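Local atomic coordinates of ABC transporter, substrate binding protein (Mannopine) (Agrobacterium fabrum, PDB entry 5L9S), a protein that serves as the periplasmic substrate-binding component of an ABC transporter, probably capturing the opine mannopine for delivery to the membrane permease. Residues Ala76-Leu81 against Arg237-Arg242; Val5-Thr10 against Trp59-Asp64; Gly102-Gln107 against Phe256-Pro261. All blocks are in the same frame, centred on the assembly; numbering follows the deposited sequence.

Interaction 1 (Ala76-Leu81 against Arg237-Arg242)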
# COMPACT_ATOMS: atom_id res chain seq x y z
N ALA A 76 19.91 2.96 -6.37
CA ALA A 76 20.94 3.01 -7.41
C ALA A 76 20.48 3.76 -8.65
O ALA A 76 21.32 4.33 -9.34
CB ALA A 76 21.35 1.59 -7.80
N ILE A 77 19.16 3.76 -8.94
CA ILE A 77 18.55 4.39 -10.12
C ILE A 77 17.75 5.66 -9.78
O ILE A 77 17.25 6.33 -10.69
CB ILE A 77 17.70 3.35 -10.93
CG1 ILE A 77 16.55 2.75 -10.09
CG2 ILE A 77 18.59 2.27 -11.50
CD1 ILE A 77 15.47 1.95 -10.85
N THR A 78 17.63 5.99 -8.49
CA THR A 78 16.88 7.17 -8.03
C THR A 78 17.75 8.09 -7.20
O THR A 78 18.79 7.68 -6.66
CB THR A 78 15.57 6.79 -7.25
OG1 THR A 78 15.87 6.13 -6.02
CG2 THR A 78 14.57 5.99 -8.09
N GLU A 79 17.29 9.34 -7.08
CA GLU A 79 17.96 10.35 -6.28
C GLU A 79 17.57 10.21 -4.82
O GLU A 79 16.45 9.80 -4.53
CB GLU A 79 17.61 11.75 -6.78
CG GLU A 79 18.83 12.58 -7.09
CD GLU A 79 18.49 14.00 -7.50
OE1 GLU A 79 18.50 14.88 -6.61
OE2 GLU A 79 18.17 14.21 -8.69
N ASP A 80 18.49 10.54 -3.91
CA ASP A 80 18.26 10.50 -2.47
C ASP A 80 17.48 11.78 -2.11
O ASP A 80 18.01 12.89 -2.24
CB ASP A 80 19.60 10.43 -1.72
CG ASP A 80 19.52 10.13 -0.23
OD1 ASP A 80 18.42 10.20 0.33
OD2 ASP A 80 20.59 9.88 0.38
N LEU A 81 16.21 11.62 -1.73
CA LEU A 81 15.33 12.74 -1.41
C LEU A 81 15.51 13.31 -0.01
O LEU A 81 14.98 14.39 0.26
CB LEU A 81 13.87 12.34 -1.66
CG LEU A 81 13.30 12.65 -3.03
CD1 LEU A 81 13.61 11.53 -4.03
CD2 LEU A 81 11.79 12.83 -2.94
N ARG A 237 5.28 5.20 -3.55
CA ARG A 237 6.14 6.37 -3.41
C ARG A 237 6.37 7.05 -4.77
O ARG A 237 6.38 6.36 -5.79
CB ARG A 237 7.48 6.00 -2.74
CG ARG A 237 7.30 5.24 -1.43
CD ARG A 237 8.47 5.33 -0.48
NE ARG A 237 8.43 6.63 0.16
CZ ARG A 237 8.12 6.86 1.43
NH1 ARG A 237 7.91 5.84 2.26
NH2 ARG A 237 8.06 8.09 1.89
N ILE A 238 6.53 8.39 -4.78
CA ILE A 238 6.86 9.19 -5.98
C ILE A 238 8.38 9.28 -5.92
O ILE A 238 8.90 9.88 -4.99
CB ILE A 238 6.23 10.62 -6.00
CG1 ILE A 238 4.75 10.64 -5.50
CG2 ILE A 238 6.39 11.29 -7.40
CD1 ILE A 238 4.32 11.96 -4.81
N ALA A 239 9.08 8.64 -6.86
CA ALA A 239 10.54 8.66 -6.88
C ALA A 239 11.09 9.56 -8.00
O ALA A 239 10.48 9.66 -9.07
CB ALA A 239 11.08 7.25 -7.03
N LEU A 240 12.22 10.22 -7.73
CA LEU A 240 12.92 11.12 -8.66
C LEU A 240 14.05 10.35 -9.33
O LEU A 240 14.94 9.84 -8.64
CB LEU A 240 13.45 12.37 -7.90
CG LEU A 240 14.32 13.38 -8.68
CD1 LEU A 240 13.53 14.12 -9.76
CD2 LEU A 240 14.92 14.40 -7.73
N VAL A 241 13.96 10.18 -10.67
CA VAL A 241 14.91 9.46 -11.52
C VAL A 241 16.28 10.11 -11.48
O VAL A 241 16.38 11.34 -11.61
CB VAL A 241 14.38 9.29 -12.97
CG1 VAL A 241 15.46 8.75 -13.92
CG2 VAL A 241 13.14 8.40 -13.01
N ARG A 242 17.32 9.28 -11.28
CA ARG A 242 18.71 9.72 -11.18
C ARG A 242 19.09 10.66 -12.31
O ARG A 242 19.13 10.26 -13.49
CB ARG A 242 19.66 8.53 -11.08
CG ARG A 242 20.79 8.78 -10.11
CD ARG A 242 21.68 7.56 -9.99
NE ARG A 242 21.71 7.04 -8.63
CZ ARG A 242 22.82 6.73 -7.97
NH1 ARG A 242 24.01 6.87 -8.55
NH2 ARG A 242 22.75 6.27 -6.72
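Arg242 follows the backbone of residues 76-78 for much of its length. Its N-H starts the contact, donating to Ile77 O (3.0 Å, 163°) from above the carbonyl plane. CB then rests against the same carbonyl, 3.3 Å from Ile77 O, and CG passes Thr78 O at a looser distance. CD comes within 3.3 Å of Ala76 O, and the bend at chi3 beyond it turns NE and the guanidinium beneath that oxygen. Ala76 O thus sits over one face of the guanidinium, 2.8 Å from Arg242 NE, but the angle is too poor for a hydrogen bond. Thr78 O lies at the edge of the group, and the tip, NH2, is hydrogen-bonded to Phe75 O.

The second backbone bond is straighter: Glu79 N donates to Leu240 O (2.9 Å, 171°), nearly along the C=O axis. Beyond it, the extended Glu79 side chain runs beside Leu240, with OE2 3.4 Å from Leu240 CD2, while OE1 forms a salt bridge with Arg247. Leu81 crosses the same leucine obliquely, its CD1 4.0 Å from Leu240 CB. Thr78 CG2 meets the methyl of Ala239.

The two backbone bonds flank Thr78 and Val241 and make a single, isolated beta bridge. It fastens the segment after helix 72-77 to the end of strand 224-240, in the alpha/beta lobe of a type II periplasmic binding protein.

Interaction 2 (Val5-Thr10 against Trp59-Asp64)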
# COMPACT_ATOMS: atom_id res chain seq x y z
N VAL A 5 7.29 18.31 -17.02
CA VAL A 5 7.66 17.23 -16.09
C VAL A 5 7.16 15.94 -16.70
O VAL A 5 5.98 15.87 -17.06
CB VAL A 5 7.08 17.35 -14.65
CG1 VAL A 5 7.75 16.36 -13.72
CG2 VAL A 5 7.19 18.75 -14.08
N VAL A 6 8.00 14.90 -16.74
CA VAL A 6 7.58 13.59 -17.24
C VAL A 6 7.51 12.61 -16.06
O VAL A 6 8.51 12.37 -15.39
CB VAL A 6 8.38 13.08 -18.47
CG1 VAL A 6 9.87 13.26 -18.33
CG2 VAL A 6 8.00 11.64 -18.83
N ILE A 7 6.31 12.08 -15.80
CA ILE A 7 6.02 11.13 -14.73
C ILE A 7 5.48 9.81 -15.30
O ILE A 7 4.62 9.84 -16.19
CB ILE A 7 5.10 11.75 -13.60
CG1 ILE A 7 4.96 10.79 -12.38
CG2 ILE A 7 3.73 12.21 -14.13
CD1 ILE A 7 4.45 11.42 -11.08
N ALA A 8 5.96 8.66 -14.77
CA ALA A 8 5.47 7.34 -15.18
C ALA A 8 4.57 6.73 -14.09
O ALA A 8 4.91 6.78 -12.91
CB ALA A 8 6.62 6.41 -15.50
N THR A 9 3.42 6.19 -14.52
CA THR A 9 2.41 5.55 -13.66
C THR A 9 2.01 4.22 -14.33
O THR A 9 2.48 3.94 -15.45
CB THR A 9 1.16 6.48 -13.46
OG1 THR A 9 0.41 6.58 -14.67
CG2 THR A 9 1.52 7.87 -12.95
N THR A 10 1.12 3.43 -13.68
CA THR A 10 0.60 2.17 -14.24
C THR A 10 -0.47 2.46 -15.30
O THR A 10 -0.86 1.54 -16.03
CB THR A 10 0.09 1.21 -13.17
OG1 THR A 10 -0.91 1.87 -12.39
CG2 THR A 10 1.20 0.64 -12.32
N TRP A 59 12.59 10.34 -18.39
CA TRP A 59 11.66 10.48 -17.28
C TRP A 59 12.26 11.24 -16.08
O TRP A 59 13.46 11.13 -15.82
CB TRP A 59 11.16 9.11 -16.81
CG TRP A 59 10.50 8.23 -17.83
CD1 TRP A 59 10.18 8.53 -19.12
CD2 TRP A 59 10.06 6.88 -17.61
NE1 TRP A 59 9.58 7.45 -19.72
CE2 TRP A 59 9.48 6.43 -18.82
CE3 TRP A 59 10.10 6.01 -16.50
CZ2 TRP A 59 8.97 5.14 -18.96
CZ3 TRP A 59 9.56 4.73 -16.63
CH2 TRP A 59 8.99 4.32 -17.84
N ASP A 60 11.41 11.99 -15.37
CA ASP A 60 11.77 12.76 -14.19
C ASP A 60 11.32 12.04 -12.92
O ASP A 60 12.04 12.00 -11.92
CB ASP A 60 11.10 14.15 -14.24
CG ASP A 60 11.56 15.02 -15.38
OD1 ASP A 60 12.71 15.47 -15.35
OD2 ASP A 60 10.74 15.31 -16.27
N LEU A 61 10.07 11.52 -12.94
CA LEU A 61 9.43 10.84 -11.81
C LEU A 61 8.74 9.57 -12.24
O LEU A 61 8.32 9.46 -13.39
CB LEU A 61 8.38 11.77 -11.16
CG LEU A 61 8.81 13.10 -10.56
CD1 LEU A 61 7.62 14.00 -10.35
CD2 LEU A 61 9.57 12.91 -9.26
N TYR A 62 8.61 8.63 -11.31
CA TYR A 62 7.85 7.39 -11.49
C TYR A 62 7.28 6.91 -10.15
O TYR A 62 7.82 7.24 -9.09
CB TYR A 62 8.62 6.29 -12.24
CG TYR A 62 9.69 5.56 -11.46
CD1 TYR A 62 10.95 6.11 -11.29
CD2 TYR A 62 9.45 4.30 -10.93
CE1 TYR A 62 11.96 5.43 -10.60
CE2 TYR A 62 10.43 3.61 -10.22
CZ TYR A 62 11.69 4.17 -10.07
OH TYR A 62 12.68 3.52 -9.37
N LEU A 63 6.16 6.19 -10.20
CA LEU A 63 5.57 5.63 -8.98
C LEU A 63 6.00 4.18 -8.83
O LEU A 63 6.11 3.46 -9.81
CB LEU A 63 4.03 5.72 -8.99
CG LEU A 63 3.39 7.10 -9.18
CD1 LEU A 63 1.89 6.97 -9.35
CD2 LEU A 63 3.68 8.03 -8.00
N ASP A 64 6.20 3.74 -7.59
CA ASP A 64 6.51 2.34 -7.26
C ASP A 64 6.14 2.06 -5.81
O ASP A 64 6.10 3.00 -5.02
CB ASP A 64 7.99 2.00 -7.51
CG ASP A 64 8.25 0.55 -7.93
OD1 ASP A 64 7.35 -0.31 -7.72
OD2 ASP A 64 9.34 0.27 -8.47
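Val6, Ala8 and Leu61 give up the most surface where strand 5-9 lies beside strand 61-64, the two running parallel with 18° between their directions. Val6 sits at the entrance to the pairing. Its carbonyl oxygen is gripped by two donors in the carbonyl plane, Leu61 N at 3.0 Å and Asp60 N at 2.9 Å, while its own N-H goes to Asp60 OD2 (2.8 Å) on the anti lone pair of that oxygen. Asp60 thus engages Val6 through both main chain and side chain, and its OD1 accepts a further bond from Asn246 N; such buried N-H donors would be expected to favour the charged carboxylate. Val6 CG1, in the crowded position between backbone N and carbonyl carbon, is pressed to 3.0 Å from Asp60 OD2 and also lies against Trp59 CA, and CG2 meets Trp59 CD1 at 3.8 Å.

Ala8 continues the pairing through N-H to Leu61 O (2.8 Å) and through its oxygen to Leu63 N, the latter almost along the C=O axis. Its methyl is a CH-pi partner of Trp59: CB stands over the face of the six-membered ring, 3.8 Å from the centroid and 20° off the normal, while Tyr62 CB packs against the same methyl.

Leu61 points to the other face of the sheet together with Ile7. Its CB meets Ile7 CG1 at 3.8 Å, and CD1 reaches Val5 CG1; helix 247-258 covers this side through Ala250, Leu253 and Ile254. Trp59 packs on the other side against Val48 of helix 41-53. This is a parallel strand pair from the helix-flanked, Rossmann-like core of a periplasmic-binding-protein lobe.

Interaction 3 (Gly102-Gln107 against Phe256-Pro261)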
# COMPACT_ATOMS: atom_id res chain seq x y z
N GLY A 102 14.00 7.10 -0.76
CA GLY A 102 13.47 6.57 -2.01
C GLY A 102 12.32 7.31 -2.65
O GLY A 102 12.00 7.04 -3.81
N GLY A 103 11.68 8.20 -1.90
CA GLY A 103 10.57 8.97 -2.43
C GLY A 103 9.53 9.45 -1.45
O GLY A 103 9.61 9.14 -0.25
N ALA A 104 8.53 10.22 -1.96
CA ALA A 104 7.45 10.79 -1.19
C ALA A 104 6.26 9.86 -1.24
O ALA A 104 6.02 9.27 -2.28
CB ALA A 104 7.07 12.15 -1.75
N LYS A 105 5.49 9.73 -0.14
CA LYS A 105 4.30 8.89 -0.14
C LYS A 105 3.21 9.54 -0.98
O LYS A 105 2.91 10.73 -0.82
CB LYS A 105 3.78 8.62 1.29
CG LYS A 105 2.97 7.32 1.41
CD LYS A 105 3.80 6.12 1.98
CE LYS A 105 3.78 6.03 3.49
NZ LYS A 105 4.87 5.17 4.04
N LEU A 106 2.62 8.77 -1.89
CA LEU A 106 1.52 9.27 -2.69
C LEU A 106 0.24 8.88 -1.96
O LEU A 106 -0.51 9.76 -1.54
CB LEU A 106 1.55 8.66 -4.10
CG LEU A 106 0.49 9.17 -5.03
CD1 LEU A 106 0.83 10.55 -5.56
CD2 LEU A 106 0.30 8.22 -6.17
N GLN A 107 0.02 7.57 -1.79
CA GLN A 107 -1.18 7.05 -1.13
C GLN A 107 -0.90 5.65 -0.61
O GLN A 107 0.01 4.99 -1.13
CB GLN A 107 -2.39 7.05 -2.10
CG GLN A 107 -2.12 6.42 -3.48
CD GLN A 107 -2.09 4.92 -3.58
OE1 GLN A 107 -1.70 4.39 -4.63
NE2 GLN A 107 -2.49 4.16 -2.55
N PHE A 256 3.84 20.10 -4.43
CA PHE A 256 2.44 20.41 -4.73
C PHE A 256 1.51 19.38 -4.12
O PHE A 256 0.50 19.75 -3.55
CB PHE A 256 2.18 20.52 -6.25
CG PHE A 256 0.78 21.00 -6.61
CD1 PHE A 256 0.48 22.36 -6.60
CD2 PHE A 256 -0.22 20.10 -6.94
CE1 PHE A 256 -0.82 22.80 -6.90
CE2 PHE A 256 -1.51 20.54 -7.25
CZ PHE A 256 -1.80 21.89 -7.23
N TRP A 257 1.85 18.09 -4.26
CA TRP A 257 1.08 16.97 -3.73
C TRP A 257 1.12 16.94 -2.21
O TRP A 257 0.07 16.88 -1.58
CB TRP A 257 1.61 15.64 -4.31
CG TRP A 257 0.98 14.43 -3.69
CD1 TRP A 257 1.51 13.65 -2.70
CD2 TRP A 257 -0.31 13.90 -3.98
NE1 TRP A 257 0.61 12.68 -2.33
CE2 TRP A 257 -0.51 12.80 -3.11
CE3 TRP A 257 -1.33 14.26 -4.88
CZ2 TRP A 257 -1.68 12.02 -3.14
CZ3 TRP A 257 -2.48 13.48 -4.92
CH2 TRP A 257 -2.63 12.35 -4.09
N LEU A 258 2.34 16.94 -1.63
CA LEU A 258 2.49 16.85 -0.17
C LEU A 258 1.83 18.00 0.61
O LEU A 258 1.29 17.79 1.71
CB LEU A 258 3.96 16.67 0.23
CG LEU A 258 4.55 15.31 -0.08
CD1 LEU A 258 6.05 15.33 0.07
CD2 LEU A 258 3.87 14.16 0.76
N ARG A 259 1.85 19.21 0.03
CA ARG A 259 1.31 20.41 0.67
C ARG A 259 -0.16 20.70 0.33
O ARG A 259 -0.72 21.66 0.86
CB ARG A 259 2.20 21.63 0.36
CG ARG A 259 3.62 21.50 0.89
CD ARG A 259 4.29 22.82 1.14
NE ARG A 259 5.10 22.79 2.36
CZ ARG A 259 6.42 22.72 2.38
NH1 ARG A 259 7.07 22.69 3.53
NH2 ARG A 259 7.11 22.71 1.25
N ASN A 260 -0.80 19.86 -0.52
CA ASN A 260 -2.20 20.05 -0.93
C ASN A 260 -3.18 18.98 -0.41
O ASN A 260 -3.43 18.00 -1.11
CB ASN A 260 -2.31 20.20 -2.46
CG ASN A 260 -3.47 21.05 -2.91
OD1 ASN A 260 -4.65 20.68 -2.82
ND2 ASN A 260 -3.16 22.24 -3.39
N PRO A 261 -3.80 19.15 0.78
CA PRO A 261 -4.74 18.13 1.28
C PRO A 261 -5.96 17.91 0.37
O PRO A 261 -6.48 16.80 0.33
CB PRO A 261 -5.13 18.65 2.67
CG PRO A 261 -4.02 19.58 3.06
CD PRO A 261 -3.62 20.24 1.78
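Two weak hydrogen bonds from Trp257 NE1 carry the polar part of this contact, one to Leu106 O (3.2 Å, 123°) and one to Lys105 O (3.4 Å, 131°). They join the last turn of helix 247-258 to strand 103-116 in the alpha/beta fold of a type II periplasmic binding protein. Consecutive carbonyls of a regular strand point to opposite sides, but the negative psi of Leu106 (-61°) swings its oxygen round so that both can approach one indole N-H. Neither bond is straight, and the shared proton lies between two acceptors; Lys105 O sits at the ring edge, near its plane.

Packing takes over from there. Trp257 CG is anti to the backbone N, which sends the indole toward the strand, and Leu106 crosses it at about a right angle. Leu106 CD1 lies over the face of the indole in a CH-pi contact, displaced from the centroid of the six-membered ring toward Trp257 CE2, 3.6 Å away. Ile238 of the neighbouring strand and Trp22 of helix 12-30 also touch the indole, enclosing it in the core. One residue along the helix, Leu258 sends its two branches to different places: CD2 lies 3.9 Å from Lys105 O, whereas CD1 meets the methyl carbon Ala104 CB at 3.8 Å.

How the interactions relate
From the N terminus, interaction 2 closes first, bringing strand 61-65 beside strand 4-9 after a loop of 48 residues that holds helices 12-30 and 41-53 and strand 33-38. Interaction 1 opens soon afterwards at residue 76 and interaction 3 at residue 102. They cross, because residues 237-242 return to 76-81 before 256-261 reach 102-107. The long intervening excursion carries the chain away through strands 103-116 and 140-143 and back along strand 224-240. That returning strand lies between strands 61-65 and 103-116, bonding to both: Ala239 N meets Tyr62 O, and Ile238 N meets Ala104 O. All three contacts thus gather around one sheet.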